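Local coordinates for protein putative acetyltransferase (Streptococcus mutans, PDB 3LD2) that binds coenzyme A and, as a GNAT-family member, probably transfers an acyl group from it to an acceptor, at residues A[38-43]-A[83-88]; A[93-98]-A[114-119]; A[167-172]-A[184-189]. One frame throughout, in Å; residues are numbered along the deposited sequence.

Interaction 1 (A[38-43]-A[83-88])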
loop_
_atom_site.group_PDB
_atom_site.type_symbol
_atom_site.label_atom_id
_atom_site.label_comp_id
_atom_site.label_asym_id
_atom_site.label_seq_id
_atom_site.Cartn_x
_atom_site.Cartn_y
_atom_site.Cartn_z
ATOM N N SER A 38 8.343 3.970 11.878
ATOM C CA SER A 38 9.561 3.231 12.111
ATOM C C SER A 38 9.597 1.983 11.226
ATOM O O SER A 38 8.564 1.575 10.675
ATOM C CB SER A 38 9.620 2.839 13.583
ATOM O OG SER A 38 8.654 1.843 13.872
ATOM N N PRO A 39 10.793 1.381 11.073
ATOM C CA PRO A 39 10.965 0.136 10.312
ATOM C C PRO A 39 10.196 -0.999 10.977
ATOM O O PRO A 39 10.171 -1.080 12.196
ATOM C CB PRO A 39 12.468 -0.141 10.428
ATOM C CG PRO A 39 13.086 1.152 10.839
ATOM C CD PRO A 39 12.069 1.936 11.568
HETATM N N MSE A 40 9.587 -1.879 10.205
HETATM C CA MSE A 40 8.853 -2.993 10.802
HETATM C C MSE A 40 9.799 -4.024 11.440
HETATM O O MSE A 40 10.815 -4.400 10.855
HETATM C CB MSE A 40 7.953 -3.667 9.760
HETATM C CG MSE A 40 7.069 -4.755 10.347
HETATM SE SE MSE A 40 6.126 -5.919 9.038
HETATM C CE MSE A 40 7.604 -7.044 8.373
ATOM N N LEU A 41 9.446 -4.484 12.638
ATOM C CA LEU A 41 10.214 -5.493 13.344
ATOM C C LEU A 41 9.669 -6.872 13.089
ATOM O O LEU A 41 8.478 -7.058 12.831
ATOM C CB LEU A 41 10.142 -5.272 14.849
ATOM C CG LEU A 41 10.802 -4.043 15.430
ATOM C CD1 LEU A 41 10.418 -3.976 16.876
ATOM C CD2 LEU A 41 12.303 -4.137 15.236
ATOM N N LEU A 42 10.543 -7.856 13.213
ATOM C CA LEU A 42 10.130 -9.220 13.040
ATOM C C LEU A 42 9.040 -9.460 14.062
ATOM O O LEU A 42 8.066 -10.150 13.792
ATOM C CB LEU A 42 11.310 -10.139 13.308
ATOM C CG LEU A 42 11.512 -11.276 12.320
ATOM C CD1 LEU A 42 12.045 -10.695 11.047
ATOM C CD2 LEU A 42 12.508 -12.285 12.889
ATOM N N SER A 43 9.205 -8.871 15.245
ATOM C CA SER A 43 8.240 -9.093 16.324
ATOM C C SER A 43 6.909 -8.332 16.130
ATOM O O SER A 43 5.953 -8.576 16.861
ATOM C CB SER A 43 8.854 -8.815 17.712
ATOM O OG SER A 43 9.189 -7.449 17.903
ATOM N N PHE A 83 9.030 -2.652 4.824
ATOM C CA PHE A 83 7.817 -2.270 5.555
ATOM C C PHE A 83 8.029 -1.064 6.472
ATOM O O PHE A 83 8.900 -1.064 7.348
ATOM C CB PHE A 83 7.309 -3.430 6.412
ATOM C CG PHE A 83 6.982 -4.684 5.649
ATOM C CD1 PHE A 83 5.666 -5.126 5.553
ATOM C CD2 PHE A 83 7.979 -5.437 5.057
ATOM C CE1 PHE A 83 5.344 -6.294 4.876
ATOM C CE2 PHE A 83 7.673 -6.608 4.369
ATOM C CZ PHE A 83 6.338 -7.039 4.284
ATOM N N LEU A 84 7.223 -0.029 6.280
ATOM C CA LEU A 84 7.135 1.060 7.243
ATOM C C LEU A 84 5.900 0.822 8.098
ATOM O O LEU A 84 4.835 0.413 7.596
ATOM C CB LEU A 84 7.036 2.404 6.539
ATOM C CG LEU A 84 8.235 2.717 5.642
ATOM C CD1 LEU A 84 8.011 4.016 4.896
ATOM C CD2 LEU A 84 9.515 2.790 6.461
ATOM N N VAL A 85 6.034 1.074 9.390
ATOM C CA VAL A 85 4.932 0.856 10.302
ATOM C C VAL A 85 4.651 2.118 11.138
ATOM O O VAL A 85 5.552 2.904 11.436
ATOM C CB VAL A 85 5.219 -0.397 11.150
ATOM C CG1 VAL A 85 4.907 -0.168 12.598
ATOM C CG2 VAL A 85 4.460 -1.596 10.608
ATOM N N ALA A 86 3.392 2.371 11.456
ATOM C CA ALA A 86 3.090 3.510 12.322
ATOM C C ALA A 86 2.519 3.016 13.640
ATOM O O ALA A 86 1.706 2.098 13.674
ATOM C CB ALA A 86 2.163 4.495 11.641
ATOM N N LYS A 87 2.985 3.593 14.735
ATOM C CA LYS A 87 2.552 3.137 16.053
ATOM C C LYS A 87 2.055 4.306 16.873
ATOM O O LYS A 87 2.540 5.446 16.737
ATOM C CB LYS A 87 3.686 2.439 16.817
ATOM C CG LYS A 87 4.240 1.161 16.195
ATOM C CD LYS A 87 5.239 0.500 17.156
ATOM C CE LYS A 87 6.227 -0.420 16.450
ATOM N NZ LYS A 87 6.547 -1.671 17.223
ATOM N N ILE A 88 1.086 4.006 17.727
ATOM C CA ILE A 88 0.587 4.946 18.723
ATOM C C ILE A 88 0.563 4.195 20.057
ATOM O O ILE A 88 -0.303 3.353 20.272
ATOM C CB ILE A 88 -0.818 5.463 18.348
ATOM C CG1 ILE A 88 -0.753 6.277 17.065
ATOM C CG2 ILE A 88 -1.374 6.358 19.436
ATOM C CD1 ILE A 88 -2.066 6.939 16.690
#

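Interaction 2 (A[93-98]-A[114-119]). With COA (coenzyme A), chain E.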
loop_
_atom_site.group_PDB
_atom_site.type_symbol
_atom_site.label_atom_id
_atom_site.label_comp_id
_atom_site.label_asym_id
_atom_site.label_seq_id
_atom_site.Cartn_x
_atom_site.Cartn_y
_atom_site.Cartn_z
ATOM N N VAL A 93 -0.730 0.920 14.092
ATOM C CA VAL A 93 -1.987 1.493 13.600
ATOM C C VAL A 93 -1.969 1.778 12.100
ATOM O O VAL A 93 -2.965 2.236 11.536
ATOM C CB VAL A 93 -2.365 2.816 14.325
ATOM C CG1 VAL A 93 -2.820 2.533 15.744
ATOM C CG2 VAL A 93 -1.209 3.829 14.265
ATOM N N GLY A 94 -0.829 1.519 11.469
ATOM C CA GLY A 94 -0.677 1.685 10.037
ATOM C C GLY A 94 0.511 0.906 9.491
ATOM O O GLY A 94 1.491 0.657 10.207
ATOM N N VAL A 95 0.429 0.505 8.225
ATOM C CA VAL A 95 1.541 -0.197 7.596
ATOM C C VAL A 95 1.653 0.090 6.092
ATOM O O VAL A 95 0.646 0.165 5.380
ATOM C CB VAL A 95 1.478 -1.717 7.855
ATOM C CG1 VAL A 95 0.162 -2.300 7.342
ATOM C CG2 VAL A 95 2.690 -2.408 7.227
ATOM N N LEU A 96 2.886 0.268 5.624
ATOM C CA LEU A 96 3.153 0.484 4.219
ATOM C C LEU A 96 4.320 -0.407 3.802
ATOM O O LEU A 96 5.419 -0.307 4.366
ATOM C CB LEU A 96 3.462 1.957 3.931
ATOM C CG LEU A 96 3.704 2.293 2.435
ATOM C CD1 LEU A 96 3.433 3.751 2.074
ATOM C CD2 LEU A 96 5.117 1.898 1.957
ATOM N N ASP A 97 4.080 -1.290 2.835
ATOM C CA ASP A 97 5.152 -2.100 2.259
ATOM C C ASP A 97 5.406 -1.668 0.822
ATOM O O ASP A 97 4.481 -1.276 0.111
ATOM C CB ASP A 97 4.800 -3.575 2.284
ATOM C CG ASP A 97 3.715 -3.925 1.295
ATOM O OD1 ASP A 97 2.591 -3.423 1.467
ATOM O OD2 ASP A 97 3.972 -4.703 0.350
ATOM N N TYR A 98 6.665 -1.716 0.401
ATOM C CA TYR A 98 7.018 -1.337 -0.965
ATOM C C TYR A 98 8.082 -2.226 -1.548
ATOM O O TYR A 98 8.825 -2.888 -0.836
ATOM C CB TYR A 98 7.432 0.134 -1.065
ATOM C CG TYR A 98 8.677 0.525 -0.316
ATOM C CD1 TYR A 98 9.919 0.485 -0.938
ATOM C CD2 TYR A 98 8.615 0.964 1.006
ATOM C CE1 TYR A 98 11.076 0.859 -0.270
ATOM C CE2 TYR A 98 9.764 1.339 1.697
ATOM C CZ TYR A 98 11.003 1.276 1.054
ATOM O OH TYR A 98 12.173 1.645 1.706
ATOM N N GLY A 114 1.867 -1.008 -1.041
ATOM C CA GLY A 114 0.538 -1.106 -0.458
ATOM C C GLY A 114 0.522 -0.298 0.833
ATOM O O GLY A 114 1.581 0.064 1.352
ATOM N N ILE A 115 -0.668 0.001 1.339
ATOM C CA ILE A 115 -0.806 0.719 2.596
ATOM C C ILE A 115 -2.150 0.407 3.265
ATOM O O ILE A 115 -3.161 0.227 2.614
ATOM C CB ILE A 115 -0.644 2.237 2.410
ATOM C CG1 ILE A 115 -0.569 2.941 3.776
ATOM C CG2 ILE A 115 -1.776 2.774 1.575
ATOM C CD1 ILE A 115 -0.361 4.425 3.683
ATOM N N ALA A 116 -2.133 0.297 4.584
ATOM C CA ALA A 116 -3.345 0.005 5.321
ATOM C C ALA A 116 -3.301 0.762 6.637
ATOM O O ALA A 116 -2.343 0.655 7.403
ATOM C CB ALA A 116 -3.508 -1.510 5.537
ATOM N N VAL A 117 -4.310 1.593 6.862
ATOM C CA VAL A 117 -4.423 2.311 8.117
ATOM C C VAL A 117 -5.613 1.763 8.890
ATOM O O VAL A 117 -6.635 1.414 8.291
ATOM C CB VAL A 117 -4.601 3.788 7.897
ATOM C CG1 VAL A 117 -5.034 4.457 9.192
ATOM C CG2 VAL A 117 -3.314 4.386 7.379
ATOM N N ALA A 118 -5.474 1.655 10.207
ATOM C CA ALA A 118 -6.560 1.107 11.020
ATOM C C ALA A 118 -7.798 1.990 10.922
ATOM O O ALA A 118 -7.725 3.209 11.097
ATOM C CB ALA A 118 -6.131 0.957 12.444
ATOM N N GLU A 119 -8.931 1.366 10.635
ATOM C CA GLU A 119 -10.193 2.081 10.455
ATOM C C GLU A 119 -10.474 3.193 11.474
ATOM O O GLU A 119 -10.776 4.321 11.097
ATOM C CB GLU A 119 -11.334 1.081 10.486
ATOM C CG GLU A 119 -12.707 1.702 10.553
ATOM C CD GLU A 119 -13.699 0.873 9.782
ATOM O OE1 GLU A 119 -14.467 0.122 10.423
ATOM O OE2 GLU A 119 -13.677 0.947 8.528
HETATM N N1A COA E . -13.334 10.538 2.415
HETATM C C2A COA E . -12.853 11.734 1.683
HETATM N N3A COA E . -11.374 11.990 1.593
HETATM C C4A COA E . -10.442 11.058 2.208
HETATM C C5A COA E . -10.926 9.863 2.915
HETATM C C6A COA E . -12.394 9.599 3.030
HETATM N N6A COA E . -12.816 8.406 3.746
HETATM N N7A COA E . -9.791 9.086 3.439
HETATM C C8A COA E . -8.606 9.802 3.033
HETATM N N9A COA E . -9.009 10.964 2.199
HETATM C C1B COA E . -8.048 11.925 2.030
HETATM C C2B COA E . -8.185 13.413 2.286
HETATM O O2B COA E . -9.254 14.213 1.881
HETATM C C3B COA E . -6.922 13.889 2.858
HETATM O O3B COA E . -6.738 15.171 3.370
HETATM P P3B COA E . -7.566 15.557 4.779
HETATM O O7A COA E . -6.760 16.860 5.393
HETATM O O8A COA E . -9.142 15.987 4.476
HETATM O O9A COA E . -7.609 14.446 5.712
HETATM C C4B COA E . -6.024 12.675 2.998
HETATM O O4B COA E . -6.752 11.482 2.533
HETATM C C5B COA E . -4.762 12.455 3.756
HETATM O O5B COA E . -5.468 11.799 4.794
HETATM P P1A COA E . -4.892 10.624 5.789
HETATM O O1A COA E . -5.514 10.874 7.300
HETATM O O2A COA E . -3.438 10.700 5.780
HETATM O O3A COA E . -5.374 9.156 5.245
HETATM P P2A COA E . -5.565 7.835 6.194
HETATM O O4A COA E . -7.067 7.867 6.875
HETATM O O5A COA E . -4.549 7.756 7.236
HETATM O O6A COA E . -5.513 6.507 5.228
HETATM C CBP COA E . -6.040 5.151 3.430
HETATM C CCP COA E . -5.897 6.614 3.882
HETATM C CDP COA E . -4.656 4.472 3.613
HETATM C CEP COA E . -6.544 5.067 1.964
HETATM C CAP COA E . -7.041 4.445 4.386
HETATM O OAP COA E . -8.378 4.777 4.129
HETATM C C9P COA E . -6.937 2.939 4.199
HETATM O O9P COA E . -6.497 2.297 5.097
HETATM N N8P COA E . -7.933 2.273 3.376
HETATM C C7P COA E . -8.132 0.880 3.721
HETATM C C6P COA E . -7.814 -0.045 2.542
HETATM C C5P COA E . -6.750 0.567 1.627
HETATM O O5P COA E . -5.617 0.552 1.967
HETATM N N4P COA E . -7.092 1.071 0.311
HETATM C C3P COA E . -6.102 1.078 -0.786
HETATM C C2P COA E . -4.637 1.141 -0.343
HETATM S S1P COA E . -3.798 -0.365 -0.948
#

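Interaction 3 (A[167-172]-A[184-189])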
loop_
_atom_site.group_PDB
_atom_site.type_symbol
_atom_site.label_atom_id
_atom_site.label_comp_id
_atom_site.label_asym_id
_atom_site.label_seq_id
_atom_site.Cartn_x
_atom_site.Cartn_y
_atom_site.Cartn_z
ATOM N N LEU A 167 -3.548 10.197 -12.199
ATOM C CA LEU A 167 -4.291 9.095 -12.779
ATOM C C LEU A 167 -3.751 8.799 -14.178
ATOM O O LEU A 167 -3.966 9.572 -15.107
ATOM C CB LEU A 167 -5.775 9.415 -12.851
ATOM C CG LEU A 167 -6.579 8.262 -13.446
ATOM C CD1 LEU A 167 -6.509 7.081 -12.509
ATOM C CD2 LEU A 167 -8.053 8.691 -13.758
ATOM N N GLU A 168 -3.045 7.682 -14.334
ATOM C CA GLU A 168 -2.307 7.464 -15.574
ATOM C C GLU A 168 -3.125 6.634 -16.539
ATOM O O GLU A 168 -3.114 6.868 -17.734
ATOM C CB GLU A 168 -0.922 6.836 -15.321
ATOM C CG GLU A 168 -0.128 6.603 -16.603
ATOM C CD GLU A 168 1.375 6.444 -16.387
ATOM O OE1 GLU A 168 1.931 7.097 -15.484
ATOM O OE2 GLU A 168 2.008 5.673 -17.142
ATOM N N ALA A 169 -3.876 5.685 -16.012
ATOM C CA ALA A 169 -4.655 4.826 -16.879
ATOM C C ALA A 169 -5.888 4.310 -16.186
ATOM O O ALA A 169 -5.995 4.318 -14.964
ATOM C CB ALA A 169 -3.813 3.656 -17.362
ATOM N N ARG A 170 -6.811 3.822 -16.995
ATOM C CA ARG A 170 -8.005 3.212 -16.473
ATOM C C ARG A 170 -8.275 1.955 -17.276
ATOM O O ARG A 170 -8.408 2.023 -18.477
ATOM C CB ARG A 170 -9.158 4.191 -16.573
ATOM C CG ARG A 170 -10.491 3.549 -16.345
ATOM C CD ARG A 170 -11.621 4.554 -16.298
ATOM N NE ARG A 170 -12.867 3.814 -16.457
ATOM C CZ ARG A 170 -13.722 3.983 -17.459
ATOM N NH1 ARG A 170 -13.489 4.910 -18.389
ATOM N NH2 ARG A 170 -14.814 3.236 -17.514
ATOM N N LEU A 171 -8.290 0.802 -16.612
ATOM C CA LEU A 171 -8.638 -0.457 -17.254
ATOM C C LEU A 171 -10.080 -0.782 -16.915
ATOM O O LEU A 171 -10.461 -0.961 -15.762
ATOM C CB LEU A 171 -7.734 -1.592 -16.799
ATOM C CG LEU A 171 -6.237 -1.377 -17.013
ATOM C CD1 LEU A 171 -5.458 -2.652 -16.690
ATOM C CD2 LEU A 171 -5.977 -0.921 -18.444
ATOM N N THR A 172 -10.862 -0.861 -17.971
ATOM C CA THR A 172 -12.285 -1.012 -17.931
ATOM C C THR A 172 -12.733 -2.414 -17.589
ATOM O O THR A 172 -12.259 -3.415 -18.175
ATOM C CB THR A 172 -12.817 -0.625 -19.297
ATOM O OG1 THR A 172 -13.200 0.752 -19.259
ATOM C CG2 THR A 172 -13.986 -1.494 -19.709
ATOM N N ASP A 184 -9.988 -0.810 -12.900
ATOM C CA ASP A 184 -8.679 -0.739 -12.292
ATOM C C ASP A 184 -8.072 0.605 -12.655
ATOM O O ASP A 184 -7.808 0.881 -13.828
ATOM C CB ASP A 184 -7.820 -1.876 -12.827
ATOM C CG ASP A 184 -6.507 -2.018 -12.093
ATOM O OD1 ASP A 184 -6.391 -1.505 -10.954
ATOM O OD2 ASP A 184 -5.597 -2.664 -12.663
ATOM N N LEU A 185 -7.869 1.460 -11.663
ATOM C CA LEU A 185 -7.277 2.760 -11.919
ATOM C C LEU A 185 -5.816 2.730 -11.553
ATOM O O LEU A 185 -5.445 2.307 -10.458
ATOM C CB LEU A 185 -7.984 3.850 -11.132
ATOM C CG LEU A 185 -9.500 3.869 -11.255
ATOM C CD1 LEU A 185 -10.053 4.998 -10.391
ATOM C CD2 LEU A 185 -9.877 4.005 -12.715
ATOM N N ILE A 186 -4.987 3.170 -12.491
ATOM C CA ILE A 186 -3.555 3.052 -12.347
ATOM C C ILE A 186 -3.026 4.422 -12.065
ATOM O O ILE A 186 -3.149 5.306 -12.912
ATOM C CB ILE A 186 -2.923 2.476 -13.618
ATOM C CG1 ILE A 186 -3.442 1.058 -13.814
ATOM C CG2 ILE A 186 -1.387 2.479 -13.515
ATOM C CD1 ILE A 186 -2.816 0.337 -14.952
ATOM N N TYR A 187 -2.470 4.589 -10.863
ATOM C CA TYR A 187 -1.931 5.868 -10.417
ATOM C C TYR A 187 -0.411 5.885 -10.416
ATOM O O TYR A 187 0.243 4.892 -10.099
ATOM C CB TYR A 187 -2.454 6.220 -9.021
ATOM C CG TYR A 187 -3.853 6.789 -9.022
ATOM C CD1 TYR A 187 -4.069 8.161 -9.061
ATOM C CD2 TYR A 187 -4.963 5.955 -9.004
ATOM C CE1 TYR A 187 -5.341 8.680 -9.080
ATOM C CE2 TYR A 187 -6.253 6.469 -9.013
ATOM C CZ TYR A 187 -6.432 7.821 -9.059
ATOM O OH TYR A 187 -7.705 8.325 -9.054
ATOM N N SER A 188 0.177 7.014 -10.757
ATOM C CA SER A 188 1.622 7.044 -10.784
ATOM C C SER A 188 2.137 8.285 -10.104
ATOM O O SER A 188 1.369 9.180 -9.761
ATOM C CB SER A 188 2.168 6.877 -12.217
ATOM O OG SER A 188 1.778 7.949 -13.041
ATOM N N TYR A 189 3.443 8.317 -9.874
ATOM C CA TYR A 189 4.061 9.455 -9.221
ATOM C C TYR A 189 5.431 9.658 -9.817
ATOM O O TYR A 189 6.217 8.713 -9.909
ATOM C CB TYR A 189 4.174 9.202 -7.710
ATOM C CG TYR A 189 4.442 10.445 -6.886
ATOM C CD1 TYR A 189 3.456 10.994 -6.073
ATOM C CD2 TYR A 189 5.681 11.058 -6.915
ATOM C CE1 TYR A 189 3.693 12.126 -5.322
ATOM C CE2 TYR A 189 5.932 12.189 -6.167
ATOM C CZ TYR A 189 4.943 12.715 -5.370
ATOM O OH TYR A 189 5.214 13.843 -4.629
#

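Interaction 1 (A[38-43]-A[83-88])
S38 and V85 form an antiparallel, hydrogen-bonded backbone pair at one border of the central sheet. Strand 35-39 is the outermost strand on this side, and 82-88 is its neighbour. S38 N donates to V85 O at 3.0 Å, and V85 N returns a bond to S38 O at 2.9 Å. The register runs on through P39 opposite L84, whose side chains diverge. One more rung follows past the strand end, where M40 N reaches F83 O at 3.0 Å, tilted 34° from the carbonyl plane.

The side-chain contact is carried by M40, a selenomethionine. M40 CB rests on F83 CB at 3.4 Å, and the two side chains run side by side in the same direction. CG stands anti to the backbone N (chi1 -175°) and also meets V85 CG2. A bend at chi3 then folds the terminal methyl over the ring: M40 CE lies 3.7 Å from the centroid of the F83 ring, above its face and displaced toward the rim, in a CH-pi contact. Helices 45-55 and 70-77 also pack against M40, which is buried. K87 takes its charge partners outside the two segments, in salt bridges to D44 and D90. M40 SE approaches the F83 ring more obliquely than CE, a Met-aromatic contact that here joins the first two strands of a GNAT fold.

Interaction 2 (A[93-98]-A[114-119])
L96 and I115 face each other as a non-hydrogen-bonded pair in the antiparallel hairpin of strands 92-100 and 110-117. I115 can be followed outward. I115 CB lies 3.8 Å from V95 O. There the chain forks. I115 CG1, anti to the backbone N (chi1 -171°), comes within 3.4 Å of V95 O and touches L96 CB. CD1 continues along this branch and meets L96 CD1. The other branch turns to coenzyme A: I115 CG2 packs 3.8 Å from C2P of the cofactor and also touches its methyl CDP. One side chain thus touches both the neighbouring strand and the pantetheine arm. L96 CG comes up against G114 O, 3.3 Å away.

The backbone ladder is regular between V95 and A116, which exchange two hydrogen bonds. G114 N binds D97 O, but the return bond from D97 N to G114 O is weak. At the other end A118 N donates to V93 O at 2.9 Å. Cofactor binding uses the edge of 114-119 turned away from 93-98: V117 N donates to O9P of coenzyme A at 2.9 Å, with 166° at the hydrogen. V117 CG2 lies 3.6 Å from the cofactor phosphate oxygen O5A. A backbone N-H given to the pantetheine is characteristic of GNAT enzymes. R123, G125, G127 and R128 also donate backbone N-H groups to the cofactor.

V93 and G94 both face A86, a classic beta bulge against strand 82-88. That strand flanks 92-100 on the side away from 110-117, where V85 packs on V95. Helix 126-138 covers the face bearing L96, I115 and V117, through L130 on I115 and I126 on V117.

Interaction 3 (A[167-172]-A[184-189])
L167 and Y187 make the apolar centre of this antiparallel pair. L167 CG stands anti to the backbone N (chi1 -179°), and the turn at chi2 then lays CD1 over the ring face. L167 CD1 sits 3.7 Å from the centroid of the Y187 ring, 22° off its normal, in a CH-pi contact displaced toward the rim. L167 CD1 also touches L185 CB at 3.8 Å. On this face R170 and L185 run side by side, and the aliphatic R170 CG packs on L185 CD2. V157 of helix 154-162 packs on both L185 and Y187. The other face is lined by A169 and I186, whose CB atoms are 4.0 Å apart, and by L171 beside D184. D184 is buried, and its OD2 is hydrogen-bonded to H148 of strand 144-150.

Strands 166-177 and 180-190 form a beta hairpin at the border of the sheet, the last two strands of the GNAT fold in this chain. A classic beta bulge shifts their register by one residue. E168 and A169 both face I186, and I186 O accepts from both backbone amides. E168 N meets I186 O at 2.8 Å, nearly in line with the carbonyl; A169 N, 3.2 Å from I186 O, lies in the carbonyl plane, on a lone pair. Past the bulge, I186 N donates to A169 O, and L171 and D184 exchange two nearly straight bonds.

R170 and E168 form the exposed edge. R170 turns its charged end to D183 in a salt bridge. At the bulge, the extended chain of E168 brings its carboxylate to S188. S188 OG donates to E168 OE1 at 2.6 Å, meeting it on the anti side and 21° out of the carboxylate plane. The second oxygen, E168 OE2, forms a salt bridge with K144.

All three contacts pair antiparallel strands of one mixed sheet. Interaction 2 is the buried one, near the chain centre, and it alone holds coenzyme A. Interactions 1 and 3 are partly buried and lie at the two borders, their centres about 29 Å apart on opposite sides of the chain's centre. Interactions 1 and 2 touch through neighbouring strands 82-88 and 92-100, for instance where F83 packs on D97. Interaction 3 touches neither; its nearest atoms are about 11 Å from interaction 2. The chemistry differs: aliphatic packing beside the cofactor in the middle, a selenomethionine on an aromatic ring at one border, buried despite its place, and a leucine-tyrosine contact with a carboxylate-hydroxyl bond at the other.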